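Local coordinates for protein CytC3 (PDB 3GJA) that is a nonheme iron halogenase of the phytanoyl-CoA dioxygenase family that probably halogenates an unactivated carbon of a carrier-bound amino acid, at residues G95-C100 with S292-Y297; I132-D137 with R259-Q264. All coordinates share one frame; numbering follows the deposited sequence.

How the contacts relate
Contacts 1 and 2 meet at two neighbouring antiparallel strands, 98-108 and 253-262. Their centres lie about 11 Å apart. The backbone joins them directly. Leu99 O lies 2.9 Å from Val261 N, a probable hydrogen bond, and a second probable one runs from Thr263 N to Asn97 O. Val294 O also packs on Thr263 CG2. In sequence, both segments of contact 2 fall between those of contact 1. No metal-binding residue is identified among these segments. An acetate, probably from the crystallisation liquor, lies about 4 Å from the side chain of Trp134 in contact 2.

Contact 1 of 2, residues G95-C100 with S292-Y297; sequences GRNLLC and SGVDEY
Asn97 points its OD1 at the backbone of Gly293 and Val294. Its CG stands beside the backbone N, anti to the carbonyl carbon (chi1 -66°), which carries the amide to the 292-297 segment. Asn97 OD1 accepts a hydrogen bond from Val294 N at 2.8 Å. The bond is fairly straight at the hydrogen (163°), but the N-H comes from above the carbonyl plane. The same OD1 sits 3.2 Å from Gly293 CA. A side chain on Gly293 would collide with this oxygen and with Arg96 O, and its phi is positive, so glycine suits both the packing and the backbone. The other end of the amide uses water. Asn97 ND2 donates to water 1 at 2.9 Å, and the water donates weakly to Glu296 OE1, so the amide and the carboxylate are bridged across a gap of 3.9 Å between ND2 and OE1.

Ser292 makes the second grip. Its OG takes the crowded position between backbone N and carbonyl carbon (chi1 53°). From there it donates a very short bond, 2.5 Å, to Arg96 O, and it lies against Leu98 CB at 3.4 Å. Leu98 N adds a weak bond to Ser292 O. Asn97 is the centre of an inverse gamma turn, and Asp295 forms an Asx turn by accepting from Tyr297 N. Together these bonds tie the turn entering strand 98-108 to the loop leaving strand 289-290, its antiparallel partner at the edge of the barrel sheet of this cupin-clan fold.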
ATOM      1  N   GLY A  95      -5.619   9.642  10.752  1.00 44.98           N
ATOM      2  CA  GLY A  95      -6.862   9.361  11.453  1.00 46.84           C
ATOM      3  C   GLY A  95      -7.191   7.905  11.714  1.00 48.18           C
ATOM      4  O   GLY A  95      -6.806   7.026  10.944  1.00 48.70           O
ATOM      5  N   ARG A  96      -7.924   7.652  12.798  1.00 49.23           N
ATOM      6  CA  ARG A  96      -8.297   6.290  13.169  1.00 50.66           C
ATOM      7  C   ARG A  96      -9.438   5.673  12.372  1.00 48.78           C
ATOM      8  O   ARG A  96      -9.675   4.474  12.468  1.00 49.23           O
ATOM      9  CB  ARG A  96      -8.610   6.206  14.659  1.00 53.58           C
ATOM     10  CG  ARG A  96      -7.380   5.983  15.519  1.00 58.38           C
ATOM     11  CD  ARG A  96      -6.435   7.163  15.453  1.00 62.67           C
ATOM     12  NE  ARG A  96      -5.262   6.959  16.299  1.00 67.36           N
ATOM     13  CZ  ARG A  96      -4.373   7.906  16.587  1.00 69.00           C
ATOM     14  NH1 ARG A  96      -4.522   9.134  16.099  1.00 69.08           N
ATOM     15  NH2 ARG A  96      -3.334   7.626  17.363  1.00 70.03           N
ATOM     16  N   ASN A  97     -10.159   6.476  11.600  1.00 47.00           N
ATOM     17  CA  ASN A  97     -11.222   5.919  10.773  1.00 45.96           C
ATOM     18  C   ASN A  97     -10.529   5.604   9.448  1.00 46.18           C
ATOM     19  O   ASN A  97     -10.636   6.358   8.485  1.00 45.28           O
ATOM     20  CB  ASN A  97     -12.360   6.930  10.589  1.00 44.32           C
ATOM     21  CG  ASN A  97     -13.082   7.236  11.897  1.00 47.25           C
ATOM     22  OD1 ASN A  97     -13.358   6.337  12.695  1.00 44.90           O
ATOM     23  ND2 ASN A  97     -13.401   8.508  12.115  1.00 46.68           N
ATOM     24  N   LEU A  98      -9.814   4.476   9.431  1.00 46.54           N
ATOM     25  CA  LEU A  98      -9.021   4.036   8.283  1.00 45.53           C
ATOM     26  C   LEU A  98      -9.593   3.035   7.300  1.00 44.45           C
ATOM     27  O   LEU A  98     -10.160   2.013   7.682  1.00 46.22           O
ATOM     28  CB  LEU A  98      -7.696   3.456   8.763  1.00 46.90           C
ATOM     29  CG  LEU A  98      -6.487   4.349   8.983  1.00 48.56           C
ATOM     30  CD1 LEU A  98      -5.303   3.457   9.357  1.00 44.92           C
ATOM     31  CD2 LEU A  98      -6.188   5.145   7.719  1.00 47.43           C
ATOM     32  N   LEU A  99      -9.349   3.319   6.027  1.00 42.18           N
ATOM     33  CA  LEU A  99      -9.777   2.484   4.913  1.00 40.40           C
ATOM     34  C   LEU A  99      -8.545   1.978   4.139  1.00 40.43           C
ATOM     35  O   LEU A  99      -7.654   2.762   3.802  1.00 38.66           O
ATOM     36  CB  LEU A  99     -10.637   3.317   3.966  1.00 38.85           C
ATOM     37  CG  LEU A  99     -12.099   2.993   3.666  1.00 42.05           C
ATOM     38  CD1 LEU A  99     -12.850   2.585   4.921  1.00 39.37           C
ATOM     39  CD2 LEU A  99     -12.729   4.228   3.010  1.00 38.67           C
ATOM     40  N   CYS A 100      -8.478   0.670   3.892  1.00 39.27           N
ATOM     41  CA  CYS A 100      -7.401   0.102   3.088  1.00 36.08           C
ATOM     42  C   CYS A 100      -8.096  -0.136   1.759  1.00 36.22           C
ATOM     43  O   CYS A 100      -8.908  -1.051   1.634  1.00 34.71           O
ATOM     44  CB  CYS A 100      -6.902  -1.234   3.640  1.00 36.98           C
ATOM     45  SG  CYS A 100      -5.676  -2.034   2.536  1.00 37.13           S
ATOM     46  N   SER A 292     -10.198   0.315  11.114  1.00 39.79           N
ATOM     47  CA  SER A 292     -10.307   0.884  12.448  1.00 40.07           C
ATOM     48  C   SER A 292     -11.366   1.974  12.461  1.00 40.92           C
ATOM     49  O   SER A 292     -11.775   2.461  11.409  1.00 41.73           O
ATOM     50  CB  SER A 292      -8.963   1.464  12.872  1.00 40.21           C
ATOM     51  OG  SER A 292      -8.488   2.356  11.887  1.00 40.88           O
ATOM     52  N   GLY A 293     -11.805   2.361  13.654  1.00 40.03           N
ATOM     53  CA  GLY A 293     -12.825   3.390  13.754  1.00 41.22           C
ATOM     54  C   GLY A 293     -14.160   2.972  13.157  1.00 40.38           C
ATOM     55  O   GLY A 293     -14.554   1.809  13.243  1.00 41.86           O
ATOM     56  N   VAL A 294     -14.851   3.922  12.538  1.00 40.56           N
ATOM     57  CA  VAL A 294     -16.155   3.666  11.932  1.00 39.61           C
ATOM     58  C   VAL A 294     -16.252   4.445  10.639  1.00 41.09           C
ATOM     59  O   VAL A 294     -15.461   5.353  10.397  1.00 41.27           O
ATOM     60  CB  VAL A 294     -17.313   4.156  12.827  1.00 40.45           C
ATOM     61  CG1 VAL A 294     -17.388   3.339  14.109  1.00 35.03           C
ATOM     62  CG2 VAL A 294     -17.121   5.645  13.135  1.00 36.93           C
ATOM     63  N   ASP A 295     -17.246   4.103   9.824  1.00 41.58           N
ATOM     64  CA  ASP A 295     -17.452   4.779   8.551  1.00 43.41           C
ATOM     65  C   ASP A 295     -18.753   5.568   8.568  1.00 45.33           C
ATOM     66  O   ASP A 295     -19.836   5.006   8.405  1.00 43.62           O
ATOM     67  CB  ASP A 295     -17.468   3.763   7.405  1.00 42.57           C
ATOM     68  CG  ASP A 295     -17.766   4.406   6.061  1.00 41.80           C
ATOM     69  OD1 ASP A 295     -17.575   5.633   5.938  1.00 39.79           O
ATOM     70  OD2 ASP A 295     -18.185   3.686   5.128  1.00 39.99           O
ATOM     71  N   GLU A 296     -18.625   6.876   8.770  1.00 47.08           N
ATOM     72  CA  GLU A 296     -19.763   7.786   8.821  1.00 48.63           C
ATOM     73  C   GLU A 296     -20.161   8.262   7.435  1.00 48.81           C
ATOM     74  O   GLU A 296     -20.969   9.178   7.317  1.00 51.35           O
ATOM     75  CB  GLU A 296     -19.417   9.020   9.657  1.00 51.14           C
ATOM     76  CG  GLU A 296     -19.019   8.735  11.084  1.00 55.63           C
ATOM     77  CD  GLU A 296     -18.167   9.847  11.668  1.00 60.06           C
ATOM     78  OE1 GLU A 296     -16.980   9.944  11.278  1.00 61.87           O
ATOM     79  OE2 GLU A 296     -18.684  10.626  12.506  1.00 60.80           O
ATOM     80  N   TYR A 297     -19.603   7.654   6.392  1.00 47.32           N
ATOM     81  CA  TYR A 297     -19.910   8.085   5.031  1.00 46.47           C
ATOM     82  C   TYR A 297     -20.677   7.130   4.137  1.00 46.34           C
ATOM     83  O   TYR A 297     -21.666   7.520   3.527  1.00 49.99           O
ATOM     84  CB  TYR A 297     -18.622   8.509   4.315  1.00 44.51           C
ATOM     85  CG  TYR A 297     -17.965   9.697   4.968  1.00 41.60           C
ATOM     86  CD1 TYR A 297     -17.194   9.549   6.116  1.00 40.15           C
ATOM     87  CD2 TYR A 297     -18.164  10.983   4.469  1.00 41.86           C
ATOM     88  CE1 TYR A 297     -16.639  10.654   6.755  1.00 40.02           C
ATOM     89  CE2 TYR A 297     -17.617  12.095   5.098  1.00 38.68           C
ATOM     90  CZ  TYR A 297     -16.858  11.923   6.236  1.00 41.16           C
ATOM     91  OH  TYR A 297     -16.310  13.021   6.846  1.00 42.61           O
TER
HETATM   92  O   HOH W   1     -15.437   9.475  13.964  1.00 48.47           O

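Contact 2 of 2, residues I132-D137 with R259-Q264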
ATOM      1  N   ILE A 132      -8.465   8.028  -6.430  1.00 44.74           N
ATOM      2  CA  ILE A 132      -8.587   8.565  -5.082  1.00 45.54           C
ATOM      3  C   ILE A 132      -8.956  10.047  -5.114  1.00 47.58           C
ATOM      4  O   ILE A 132      -8.321  10.836  -5.816  1.00 47.16           O
ATOM      5  CB  ILE A 132      -7.244   8.400  -4.319  1.00 45.12           C
ATOM      6  CG1 ILE A 132      -6.982   6.916  -4.035  1.00 45.05           C
ATOM      7  CG2 ILE A 132      -7.249   9.231  -3.044  1.00 40.34           C
ATOM      8  CD1 ILE A 132      -7.994   6.265  -3.094  1.00 43.37           C
ATOM      9  N   ILE A 133      -9.983  10.420  -4.351  1.00 48.75           N
ATOM     10  CA  ILE A 133     -10.420  11.817  -4.285  1.00 48.47           C
ATOM     11  C   ILE A 133     -10.734  12.254  -2.856  1.00 48.50           C
ATOM     12  O   ILE A 133     -11.644  11.719  -2.223  1.00 47.76           O
ATOM     13  CB  ILE A 133     -11.688  12.067  -5.134  1.00 49.75           C
ATOM     14  CG1 ILE A 133     -11.385  11.875  -6.623  1.00 49.40           C
ATOM     15  CG2 ILE A 133     -12.197  13.484  -4.896  1.00 48.90           C
ATOM     16  CD1 ILE A 133     -10.463  12.923  -7.201  1.00 50.63           C
ATOM     17  N   TRP A 134      -9.971  13.217  -2.351  1.00 47.48           N
ATOM     18  CA  TRP A 134     -10.195  13.747  -1.012  1.00 49.31           C
ATOM     19  C   TRP A 134     -11.157  14.927  -1.132  1.00 52.07           C
ATOM     20  O   TRP A 134     -11.234  15.570  -2.180  1.00 52.16           O
ATOM     21  CB  TRP A 134      -8.896  14.263  -0.394  1.00 45.55           C
ATOM     22  CG  TRP A 134      -7.934  13.218   0.045  1.00 44.36           C
ATOM     23  CD1 TRP A 134      -7.300  12.300  -0.741  1.00 43.23           C
ATOM     24  CD2 TRP A 134      -7.436  13.023   1.376  1.00 42.39           C
ATOM     25  NE1 TRP A 134      -6.434  11.546   0.017  1.00 43.04           N
ATOM     26  CE2 TRP A 134      -6.496  11.967   1.320  1.00 42.87           C
ATOM     27  CE3 TRP A 134      -7.692  13.637   2.611  1.00 40.64           C
ATOM     28  CZ2 TRP A 134      -5.806  11.509   2.454  1.00 40.48           C
ATOM     29  CZ3 TRP A 134      -7.006  13.183   3.741  1.00 41.20           C
ATOM     30  CH2 TRP A 134      -6.073  12.128   3.650  1.00 39.95           C
ATOM     31  N   PRO A 135     -11.902  15.232  -0.056  1.00 54.38           N
ATOM     32  CA  PRO A 135     -12.838  16.359  -0.112  1.00 55.35           C
ATOM     33  C   PRO A 135     -12.060  17.669  -0.186  1.00 58.14           C
ATOM     34  O   PRO A 135     -10.945  17.766   0.331  1.00 55.97           O
ATOM     35  CB  PRO A 135     -13.625  16.216   1.186  1.00 54.58           C
ATOM     36  CG  PRO A 135     -12.619  15.607   2.122  1.00 55.01           C
ATOM     37  CD  PRO A 135     -11.964  14.557   1.253  1.00 53.74           C
ATOM     38  N   SER A 136     -12.646  18.672  -0.829  1.00 61.69           N
ATOM     39  CA  SER A 136     -11.980  19.963  -0.966  1.00 66.05           C
ATOM     40  C   SER A 136     -12.963  21.129  -1.000  1.00 68.80           C
ATOM     41  O   SER A 136     -14.147  20.950  -1.287  1.00 68.74           O
ATOM     42  CB  SER A 136     -11.130  19.979  -2.242  1.00 65.25           C
ATOM     43  OG  SER A 136     -11.930  19.711  -3.383  1.00 63.84           O
ATOM     44  N   ASP A 137     -12.458  22.323  -0.705  1.00 72.94           N
ATOM     45  CA  ASP A 137     -13.280  23.526  -0.715  1.00 77.07           C
ATOM     46  C   ASP A 137     -13.637  23.895  -2.144  1.00 79.33           C
ATOM     47  O   ASP A 137     -13.156  23.274  -3.097  1.00 79.90           O
ATOM     48  CB  ASP A 137     -12.542  24.690  -0.051  1.00 77.39           C
ATOM     49  CG  ASP A 137     -12.485  24.556   1.457  1.00 78.79           C
ATOM     50  OD1 ASP A 137     -13.564  24.470   2.080  1.00 78.83           O
ATOM     51  OD2 ASP A 137     -11.369  24.538   2.018  1.00 79.25           O
ATOM     52  N   ARG A 259      -2.276   0.260   0.756  1.00 33.78           N
ATOM     53  CA  ARG A 259      -2.523   1.697   0.695  1.00 35.53           C
ATOM     54  C   ARG A 259      -3.768   2.119   1.482  1.00 34.89           C
ATOM     55  O   ARG A 259      -4.840   1.517   1.363  1.00 33.75           O
ATOM     56  CB  ARG A 259      -2.594   2.105  -0.783  1.00 37.48           C
ATOM     57  CG  ARG A 259      -1.723   1.180  -1.638  1.00 40.58           C
ATOM     58  CD  ARG A 259      -1.383   1.701  -3.031  1.00 44.01           C
ATOM     59  NE  ARG A 259      -0.412   2.783  -2.966  1.00 47.98           N
ATOM     60  CZ  ARG A 259       0.668   2.880  -3.734  1.00 45.29           C
ATOM     61  NH1 ARG A 259       0.937   1.953  -4.643  1.00 45.24           N
ATOM     62  NH2 ARG A 259       1.475   3.919  -3.594  1.00 42.75           N
ATOM     63  N   TYR A 260      -3.604   3.155   2.298  1.00 34.38           N
ATOM     64  CA  TYR A 260      -4.680   3.632   3.152  1.00 35.14           C
ATOM     65  C   TYR A 260      -5.150   5.050   2.891  1.00 36.35           C
ATOM     66  O   TYR A 260      -4.401   5.903   2.414  1.00 35.95           O
ATOM     67  CB  TYR A 260      -4.272   3.516   4.620  1.00 34.30           C
ATOM     68  CG  TYR A 260      -3.855   2.123   5.020  1.00 35.62           C
ATOM     69  CD1 TYR A 260      -2.626   1.598   4.610  1.00 33.57           C
ATOM     70  CD2 TYR A 260      -4.699   1.316   5.784  1.00 34.44           C
ATOM     71  CE1 TYR A 260      -2.249   0.300   4.950  1.00 35.50           C
ATOM     72  CE2 TYR A 260      -4.333   0.018   6.128  1.00 35.84           C
ATOM     73  CZ  TYR A 260      -3.108  -0.487   5.706  1.00 35.76           C
ATOM     74  OH  TYR A 260      -2.761  -1.780   6.019  1.00 34.80           O
ATOM     75  N   VAL A 261      -6.402   5.289   3.249  1.00 37.07           N
ATOM     76  CA  VAL A 261      -7.030   6.576   3.067  1.00 38.20           C
ATOM     77  C   VAL A 261      -8.154   6.686   4.112  1.00 39.33           C
ATOM     78  O   VAL A 261      -8.816   5.693   4.426  1.00 39.35           O
ATOM     79  CB  VAL A 261      -7.588   6.656   1.629  1.00 39.44           C
ATOM     80  CG1 VAL A 261      -9.030   6.160   1.583  1.00 36.90           C
ATOM     81  CG2 VAL A 261      -7.432   8.047   1.093  1.00 43.21           C
ATOM     82  N   PRO A 262      -8.355   7.881   4.698  1.00 38.55           N
ATOM     83  CA  PRO A 262      -9.419   8.036   5.698  1.00 38.83           C
ATOM     84  C   PRO A 262     -10.792   7.887   5.052  1.00 37.55           C
ATOM     85  O   PRO A 262     -10.930   8.079   3.846  1.00 37.88           O
ATOM     86  CB  PRO A 262      -9.167   9.438   6.261  1.00 38.85           C
ATOM     87  CG  PRO A 262      -8.550  10.155   5.117  1.00 39.22           C
ATOM     88  CD  PRO A 262      -7.581   9.126   4.568  1.00 38.80           C
ATOM     89  N   THR A 263     -11.795   7.534   5.856  1.00 37.21           N
ATOM     90  CA  THR A 263     -13.171   7.318   5.382  1.00 37.01           C
ATOM     91  C   THR A 263     -13.800   8.435   4.533  1.00 37.54           C
ATOM     92  O   THR A 263     -14.626   8.175   3.659  1.00 36.30           O
ATOM     93  CB  THR A 263     -14.122   7.042   6.574  1.00 37.55           C
ATOM     94  OG1 THR A 263     -13.932   8.045   7.583  1.00 36.02           O
ATOM     95  CG2 THR A 263     -13.857   5.665   7.170  1.00 38.32           C
ATOM     96  N   GLN A 264     -13.425   9.672   4.811  1.00 37.41           N
ATOM     97  CA  GLN A 264     -13.950  10.822   4.087  1.00 41.49           C
ATOM     98  C   GLN A 264     -13.527  10.806   2.625  1.00 42.46           C
ATOM     99  O   GLN A 264     -14.097  11.516   1.792  1.00 41.35           O
ATOM    100  CB  GLN A 264     -13.441  12.090   4.751  1.00 43.93           C
ATOM    101  CG  GLN A 264     -12.412  11.787   5.835  1.00 47.00           C
ATOM    102  CD  GLN A 264     -11.160  12.594   5.666  1.00 47.99           C
ATOM    103  OE1 GLN A 264     -10.224  12.476   6.446  1.00 49.97           O
ATOM    104  NE2 GLN A 264     -11.133  13.427   4.635  1.00 51.75           N
TER
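The indole of Trp134 and the carboxamide of Gln264 stand nearly perpendicular, with their planes 85° apart. The indole meets its three partners across the contact obliquely. Pro262 crosses it at about a right angle and meets the benzo end, its CD 3.5 Å from Trp134 CH2 and its CG 3.7 Å from Trp134 CZ3. Val261 slides past the pyrrole end. Its CG2 is 3.8 Å from Trp134 NE1, and it also touches Ile132 CG2 at 4.3 Å. Trp134 NE1 has its hydrogen bond outside the two segments, to Gly145 O, which helps fix the turn of the ring. Phe143 adds an edge-to-face ring contact.

Gln264 fills the third place. Its chi1 is 7°, so CG almost eclipses the backbone N, a strained torsion, and the chain bends again at chi2. Gln264 NE2 thereby comes 4.0 Å from Trp134 CE3 and 3.6 Å from Pro135 CG. Both are packing contacts. An alanine in place of Trp134 would remove the indole and its N-H to Gly145 O, and would probably leave Pro262 with no partner in 132-137 and Val261 with Ile132 alone, loosening the packing.

Contacts of the indole and Pro135 with Val261, Pro262 and Gln264 carry most of the interface, all of them packing. Ile133 pairs through its backbone with Gln266, in the small two-stranded sheet of 132-133 and 266-267. Strand 253-262 belongs to the main sheet, between strands 147-152 and 98-108, and Pro262 also touches Ile94 of helix 84-94.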